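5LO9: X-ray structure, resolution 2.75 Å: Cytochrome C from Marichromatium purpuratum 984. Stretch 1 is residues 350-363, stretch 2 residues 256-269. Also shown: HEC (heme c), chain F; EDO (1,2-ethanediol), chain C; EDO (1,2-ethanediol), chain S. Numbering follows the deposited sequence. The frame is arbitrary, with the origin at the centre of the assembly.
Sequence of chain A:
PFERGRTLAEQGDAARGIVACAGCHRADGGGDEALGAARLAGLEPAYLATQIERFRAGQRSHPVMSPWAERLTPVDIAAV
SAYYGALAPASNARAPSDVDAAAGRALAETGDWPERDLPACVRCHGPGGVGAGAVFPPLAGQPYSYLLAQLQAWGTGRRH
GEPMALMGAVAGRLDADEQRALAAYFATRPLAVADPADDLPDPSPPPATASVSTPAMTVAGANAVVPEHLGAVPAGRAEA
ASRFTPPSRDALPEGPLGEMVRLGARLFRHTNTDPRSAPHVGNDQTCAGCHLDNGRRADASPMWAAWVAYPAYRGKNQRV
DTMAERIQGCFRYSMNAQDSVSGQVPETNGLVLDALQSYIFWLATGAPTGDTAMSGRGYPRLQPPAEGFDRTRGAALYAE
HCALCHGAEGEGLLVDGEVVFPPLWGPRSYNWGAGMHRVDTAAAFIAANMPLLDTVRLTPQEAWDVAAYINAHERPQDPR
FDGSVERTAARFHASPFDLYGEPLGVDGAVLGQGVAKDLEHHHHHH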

# COMPACT_ATOMS: atom_id res chain seq x y z
N GLY A 350 4.69 -11.19 6.63
CA GLY A 350 6.03 -11.75 6.53
C GLY A 350 6.95 -11.04 5.57
O GLY A 350 6.59 -10.13 4.83
N LEU A 351 8.17 -11.55 5.52
CA LEU A 351 9.20 -10.87 4.74
C LEU A 351 8.93 -10.96 3.23
O LEU A 351 9.35 -10.07 2.49
CB LEU A 351 10.58 -11.42 5.08
CG LEU A 351 11.71 -10.45 4.75
CD1 LEU A 351 11.59 -9.25 5.66
CD2 LEU A 351 13.06 -11.09 4.89
N VAL A 352 8.30 -12.04 2.76
CA VAL A 352 8.06 -12.20 1.33
C VAL A 352 7.09 -11.13 0.83
O VAL A 352 7.39 -10.37 -0.11
CB VAL A 352 7.52 -13.62 1.04
CG1 VAL A 352 6.85 -13.69 -0.32
CG2 VAL A 352 8.61 -14.66 1.12
N LEU A 353 5.92 -11.03 1.45
CA LEU A 353 4.96 -10.00 1.07
C LEU A 353 5.55 -8.61 1.29
O LEU A 353 5.24 -7.66 0.56
CB LEU A 353 3.66 -10.16 1.86
CG LEU A 353 2.40 -10.79 1.26
CD1 LEU A 353 1.88 -9.93 0.16
CD2 LEU A 353 2.69 -12.16 0.74
N ASP A 354 6.36 -8.45 2.35
CA ASP A 354 6.94 -7.14 2.59
C ASP A 354 7.93 -6.78 1.50
O ASP A 354 7.95 -5.65 1.01
CB ASP A 354 7.58 -7.10 3.98
CG ASP A 354 6.51 -7.10 5.14
OD1 ASP A 354 5.23 -7.09 4.87
OD2 ASP A 354 6.97 -7.15 6.32
N ALA A 355 8.76 -7.73 1.09
CA ALA A 355 9.69 -7.43 0.00
C ALA A 355 8.93 -7.22 -1.31
O ALA A 355 9.17 -6.24 -2.02
CB ALA A 355 10.73 -8.54 -0.12
N LEU A 356 7.99 -8.11 -1.64
CA LEU A 356 7.30 -7.95 -2.90
C LEU A 356 6.58 -6.62 -2.93
O LEU A 356 6.63 -5.90 -3.94
CB LEU A 356 6.33 -9.10 -3.14
CG LEU A 356 6.95 -10.45 -3.52
CD1 LEU A 356 5.92 -11.59 -3.36
CD2 LEU A 356 7.49 -10.39 -4.93
N GLN A 357 5.95 -6.24 -1.83
CA GLN A 357 5.29 -4.94 -1.81
C GLN A 357 6.30 -3.81 -1.86
O GLN A 357 6.02 -2.76 -2.45
CB GLN A 357 4.42 -4.80 -0.58
CG GLN A 357 3.20 -5.66 -0.65
CD GLN A 357 2.22 -5.38 0.44
OE1 GLN A 357 1.29 -4.58 0.27
NE2 GLN A 357 2.41 -6.01 1.59
N SER A 358 7.48 -3.97 -1.29
CA SER A 358 8.47 -2.90 -1.40
C SER A 358 8.97 -2.75 -2.83
O SER A 358 9.13 -1.63 -3.34
CB SER A 358 9.64 -3.17 -0.47
OG SER A 358 9.25 -3.05 0.89
N TYR A 359 9.24 -3.88 -3.49
CA TYR A 359 9.70 -3.84 -4.86
C TYR A 359 8.65 -3.21 -5.75
O TYR A 359 8.95 -2.32 -6.56
CB TYR A 359 10.03 -5.26 -5.33
CG TYR A 359 10.38 -5.37 -6.78
CD1 TYR A 359 11.46 -4.71 -7.30
CD2 TYR A 359 9.60 -6.12 -7.63
CE1 TYR A 359 11.77 -4.79 -8.62
CE2 TYR A 359 9.91 -6.22 -8.98
CZ TYR A 359 11.01 -5.55 -9.46
OH TYR A 359 11.32 -5.63 -10.79
N ILE A 360 7.39 -3.61 -5.57
CA ILE A 360 6.34 -3.08 -6.43
C ILE A 360 6.15 -1.59 -6.18
O ILE A 360 5.90 -0.83 -7.11
CB ILE A 360 5.04 -3.85 -6.20
CG1 ILE A 360 5.18 -5.29 -6.72
CG2 ILE A 360 3.93 -3.16 -6.88
CD1 ILE A 360 4.13 -6.28 -6.15
N PHE A 361 6.21 -1.18 -4.93
CA PHE A 361 6.11 0.23 -4.57
C PHE A 361 7.20 1.01 -5.26
O PHE A 361 6.95 2.06 -5.86
CB PHE A 361 6.23 0.35 -3.04
CG PHE A 361 6.40 1.78 -2.49
CD1 PHE A 361 7.55 2.13 -1.80
CD2 PHE A 361 5.37 2.71 -2.58
CE1 PHE A 361 7.69 3.40 -1.27
CE2 PHE A 361 5.51 3.98 -2.03
CZ PHE A 361 6.67 4.33 -1.38
N TRP A 362 8.42 0.51 -5.19
CA TRP A 362 9.54 1.21 -5.81
C TRP A 362 9.35 1.38 -7.32
O TRP A 362 9.55 2.47 -7.86
CB TRP A 362 10.82 0.47 -5.49
CG TRP A 362 11.97 0.98 -6.24
CD1 TRP A 362 12.54 2.19 -6.10
CD2 TRP A 362 12.72 0.29 -7.23
NE1 TRP A 362 13.61 2.31 -6.94
CE2 TRP A 362 13.75 1.15 -7.64
CE3 TRP A 362 12.63 -0.97 -7.81
CZ2 TRP A 362 14.66 0.80 -8.61
CZ3 TRP A 362 13.54 -1.32 -8.76
CH2 TRP A 362 14.54 -0.43 -9.16
N LEU A 363 8.94 0.31 -8.03
CA LEU A 363 8.75 0.42 -9.47
C LEU A 363 7.75 1.52 -9.82
O LEU A 363 7.81 2.07 -10.92
CB LEU A 363 8.25 -0.87 -10.07
CG LEU A 363 9.21 -2.04 -10.08
CD1 LEU A 363 8.51 -3.24 -10.64
CD2 LEU A 363 10.45 -1.68 -10.89
FE HEC F . 6.27 -17.87 -24.31
CHA HEC F . 6.13 -16.84 -20.98
CHB HEC F . 2.82 -18.44 -24.34
CHC HEC F . 6.43 -18.47 -27.72
CHD HEC F . 9.80 -17.91 -24.16
NA HEC F . 4.74 -17.69 -22.90
C1A HEC F . 4.88 -17.28 -21.63
C2A HEC F . 3.59 -17.30 -20.90
C3A HEC F . 2.62 -17.75 -21.88
C4A HEC F . 3.45 -17.98 -23.10
CMA HEC F . 1.15 -17.93 -21.67
CAA HEC F . 3.26 -16.93 -19.49
CBA HEC F . 2.61 -18.14 -18.82
CGA HEC F . 3.42 -18.74 -17.71
O1A HEC F . 4.50 -18.21 -17.41
O2A HEC F . 2.95 -19.76 -17.15
NB HEC F . 4.87 -18.36 -25.76
C1B HEC F . 3.57 -18.55 -25.59
C2B HEC F . 2.87 -18.89 -26.85
C3B HEC F . 3.93 -18.88 -27.85
C4B HEC F . 5.13 -18.52 -27.06
CMB HEC F . 1.43 -19.18 -27.04
CAB HEC F . 3.84 -19.14 -29.33
CBB HEC F . 2.91 -18.10 -29.90
NC HEC F . 7.82 -18.15 -25.69
C1C HEC F . 7.68 -18.37 -26.98
C2C HEC F . 8.96 -18.59 -27.69
C3C HEC F . 9.96 -18.43 -26.65
C4C HEC F . 9.13 -18.18 -25.44
CMC HEC F . 9.14 -18.91 -29.13
CAC HEC F . 11.46 -18.55 -26.69
CBC HEC F . 12.19 -17.75 -27.71
ND HEC F . 7.69 -17.43 -22.85
C1D HEC F . 9.02 -17.49 -22.97
C2D HEC F . 9.71 -17.07 -21.72
C3D HEC F . 8.63 -16.74 -20.80
C4D HEC F . 7.42 -17.00 -21.60
CMD HEC F . 11.16 -16.97 -21.43
CAD HEC F . 8.78 -16.28 -19.39
CBD HEC F . 9.18 -14.81 -19.47
CGD HEC F . 10.23 -14.44 -18.42
O1D HEC F . 10.72 -15.28 -17.65
O2D HEC F . 10.61 -13.27 -18.37
C1 EDO C . 15.52 -6.28 -11.23
O1 EDO C . 15.45 -7.17 -12.33
C2 EDO C . 14.81 -4.97 -11.62
O2 EDO C . 13.52 -4.63 -11.06
C1 EDO S . -2.00 -2.43 1.01
O1 EDO S . -1.51 -3.77 0.70
C2 EDO S . -1.94 -1.48 -0.21
O2 EDO S . -3.08 -1.65 -1.14
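Stretch 2, residues 256-269: PLGEMVRLGARLFR

Residues 256-269 form a continuous helix that packs across the helix of residues 351-363, nearly at right angles: the N-to-C directions differ by 100° (signed crossing angle -100°), and the axes approach to 7.0 Å. The helices come closest in register where two small residues meet, the CA atoms of Gly264 and Ala355 lying 4.2 Å apart. No hydrogen bond links the two helices; they bury 785 Å² in all, and the contacts between their side chains are mostly apolar.

Pro256 opens the helix out of reach of its partner. One residue on, Leu257 brings CD1 to 4.0 Å from Ser358 OG, a hydroxyl already engaged in a hydrogen bond to Asp354 O (2.9 Å) within its own helix. Gly258 and Glu259 make no contact with stretch 1. Met260, with all three chi angles in m, points toward stretch 1 and fills a hole among Leu351, Asp354, Ala355 and Ser358; its CE lies 3.3 Å from Ala355 N and 3.5 Å from Leu351 CD1. Val261 follows, its CG1 3.4 Å from Trp362 CE3 and its CG2 3.7 Å from Ser358 O.

Arg262 points away and forms a salt bridge with Glu259 (NH1 to OE1, 3.0 Å). Leu263 returns to the interface, with CG 3.8 Å from Ala355 CB. At Gly264 the backbones meet: its CA is 3.5 Å from Ala355 O in a CA-H...O contact, and an ideal CB here would clash with Ala355 O and Tyr359 CB. Ala265 lies over one face of the Tyr359 ring, its CB 3.4 Å from Tyr359 CE1. After Arg266, which points away, Leu267 places CD1 3.7 Å from Val352 CA, while Phe268 sets CD1 4.0 Å from Leu356 CD2 and meets the Tyr359 ring obliquely. Arg269 leaves the interface for the heme, its NH2 donating a hydrogen bond to HEC O1D at 2.7 Å.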

# COMPACT_ATOMS: atom_id res chain seq x y z
N PRO A 256 18.14 0.39 4.33
CA PRO A 256 17.44 -0.89 4.45
C PRO A 256 16.31 -1.07 3.47
O PRO A 256 16.14 -2.17 2.93
CB PRO A 256 16.91 -0.86 5.88
CG PRO A 256 17.87 0.04 6.63
CD PRO A 256 18.23 1.11 5.61
N LEU A 257 15.54 -0.03 3.18
CA LEU A 257 14.48 -0.18 2.20
C LEU A 257 15.02 -0.71 0.88
O LEU A 257 14.35 -1.48 0.20
CB LEU A 257 13.80 1.15 1.95
CG LEU A 257 12.68 1.07 0.92
CD1 LEU A 257 11.61 0.08 1.39
CD2 LEU A 257 12.06 2.44 0.68
N GLY A 258 16.21 -0.23 0.46
CA GLY A 258 16.82 -0.71 -0.77
C GLY A 258 17.17 -2.19 -0.76
O GLY A 258 17.04 -2.86 -1.79
N GLU A 259 17.65 -2.71 0.37
CA GLU A 259 17.90 -4.14 0.48
C GLU A 259 16.61 -4.94 0.33
O GLU A 259 16.65 -6.04 -0.22
CB GLU A 259 18.56 -4.47 1.81
CG GLU A 259 20.08 -4.24 1.91
CD GLU A 259 20.87 -4.62 0.64
OE1 GLU A 259 20.47 -5.57 -0.09
OE2 GLU A 259 21.91 -3.95 0.39
N MET A 260 15.49 -4.42 0.82
CA MET A 260 14.21 -5.11 0.68
C MET A 260 13.67 -4.99 -0.73
O MET A 260 12.96 -5.89 -1.21
CB MET A 260 13.16 -4.57 1.64
CG MET A 260 13.28 -5.00 3.08
SD MET A 260 12.98 -6.74 3.49
CE MET A 260 11.21 -6.82 3.14
N VAL A 261 13.90 -3.85 -1.37
CA VAL A 261 13.51 -3.73 -2.76
C VAL A 261 14.27 -4.75 -3.60
O VAL A 261 13.69 -5.42 -4.47
CB VAL A 261 13.73 -2.29 -3.26
CG1 VAL A 261 13.59 -2.25 -4.78
CG2 VAL A 261 12.72 -1.33 -2.62
N ARG A 262 15.55 -4.91 -3.34
CA ARG A 262 16.34 -5.90 -4.07
C ARG A 262 15.80 -7.31 -3.82
O ARG A 262 15.66 -8.11 -4.76
CB ARG A 262 17.79 -5.74 -3.66
CG ARG A 262 18.72 -6.86 -4.05
CD ARG A 262 20.16 -6.52 -3.62
NE ARG A 262 20.50 -5.21 -4.15
CZ ARG A 262 21.38 -4.39 -3.63
NH1 ARG A 262 22.04 -4.74 -2.53
NH2 ARG A 262 21.58 -3.21 -4.21
N LEU A 263 15.47 -7.62 -2.58
CA LEU A 263 14.92 -8.94 -2.29
C LEU A 263 13.60 -9.14 -3.02
O LEU A 263 13.38 -10.17 -3.64
CB LEU A 263 14.70 -9.11 -0.79
CG LEU A 263 14.06 -10.44 -0.40
CD1 LEU A 263 14.94 -11.54 -0.79
CD2 LEU A 263 13.83 -10.50 1.09
N GLY A 264 12.71 -8.15 -2.96
CA GLY A 264 11.46 -8.29 -3.67
C GLY A 264 11.67 -8.49 -5.16
O GLY A 264 10.96 -9.26 -5.81
N ALA A 265 12.66 -7.81 -5.72
CA ALA A 265 12.97 -8.05 -7.12
C ALA A 265 13.47 -9.46 -7.34
O ALA A 265 13.20 -10.06 -8.39
CB ALA A 265 14.02 -7.08 -7.63
N ARG A 266 14.18 -10.03 -6.38
CA ARG A 266 14.65 -11.39 -6.61
C ARG A 266 13.57 -12.43 -6.32
O ARG A 266 13.50 -13.45 -7.01
CB ARG A 266 15.94 -11.60 -5.80
CG ARG A 266 16.02 -12.73 -4.81
CD ARG A 266 17.47 -13.27 -4.70
NE ARG A 266 17.43 -14.72 -4.93
CZ ARG A 266 18.18 -15.39 -5.80
NH1 ARG A 266 19.08 -14.73 -6.52
NH2 ARG A 266 18.02 -16.73 -5.94
N LEU A 267 12.66 -12.17 -5.38
CA LEU A 267 11.54 -13.08 -5.20
C LEU A 267 10.62 -13.06 -6.41
O LEU A 267 10.00 -14.07 -6.74
CB LEU A 267 10.77 -12.70 -3.97
CG LEU A 267 11.44 -12.78 -2.61
CD1 LEU A 267 10.40 -12.44 -1.52
CD2 LEU A 267 11.99 -14.15 -2.40
N PHE A 268 10.48 -11.89 -7.03
CA PHE A 268 9.65 -11.77 -8.22
C PHE A 268 10.21 -12.62 -9.37
O PHE A 268 9.45 -13.27 -10.11
CB PHE A 268 9.59 -10.30 -8.63
CG PHE A 268 8.40 -9.94 -9.47
CD1 PHE A 268 7.22 -9.53 -8.87
CD2 PHE A 268 8.47 -9.98 -10.85
CE1 PHE A 268 6.11 -9.16 -9.63
CE2 PHE A 268 7.38 -9.62 -11.62
CZ PHE A 268 6.18 -9.21 -11.00
N ARG A 269 11.53 -12.61 -9.53
CA ARG A 269 12.23 -13.28 -10.61
C ARG A 269 12.55 -14.74 -10.31
O ARG A 269 12.63 -15.57 -11.23
CB ARG A 269 13.52 -12.49 -10.90
CG ARG A 269 14.42 -13.02 -11.99
CD ARG A 269 13.81 -12.87 -13.36
NE ARG A 269 13.03 -14.04 -13.75
CZ ARG A 269 12.50 -14.24 -14.95
NH1 ARG A 269 12.65 -13.35 -15.93
NH2 ARG A 269 11.80 -15.34 -15.16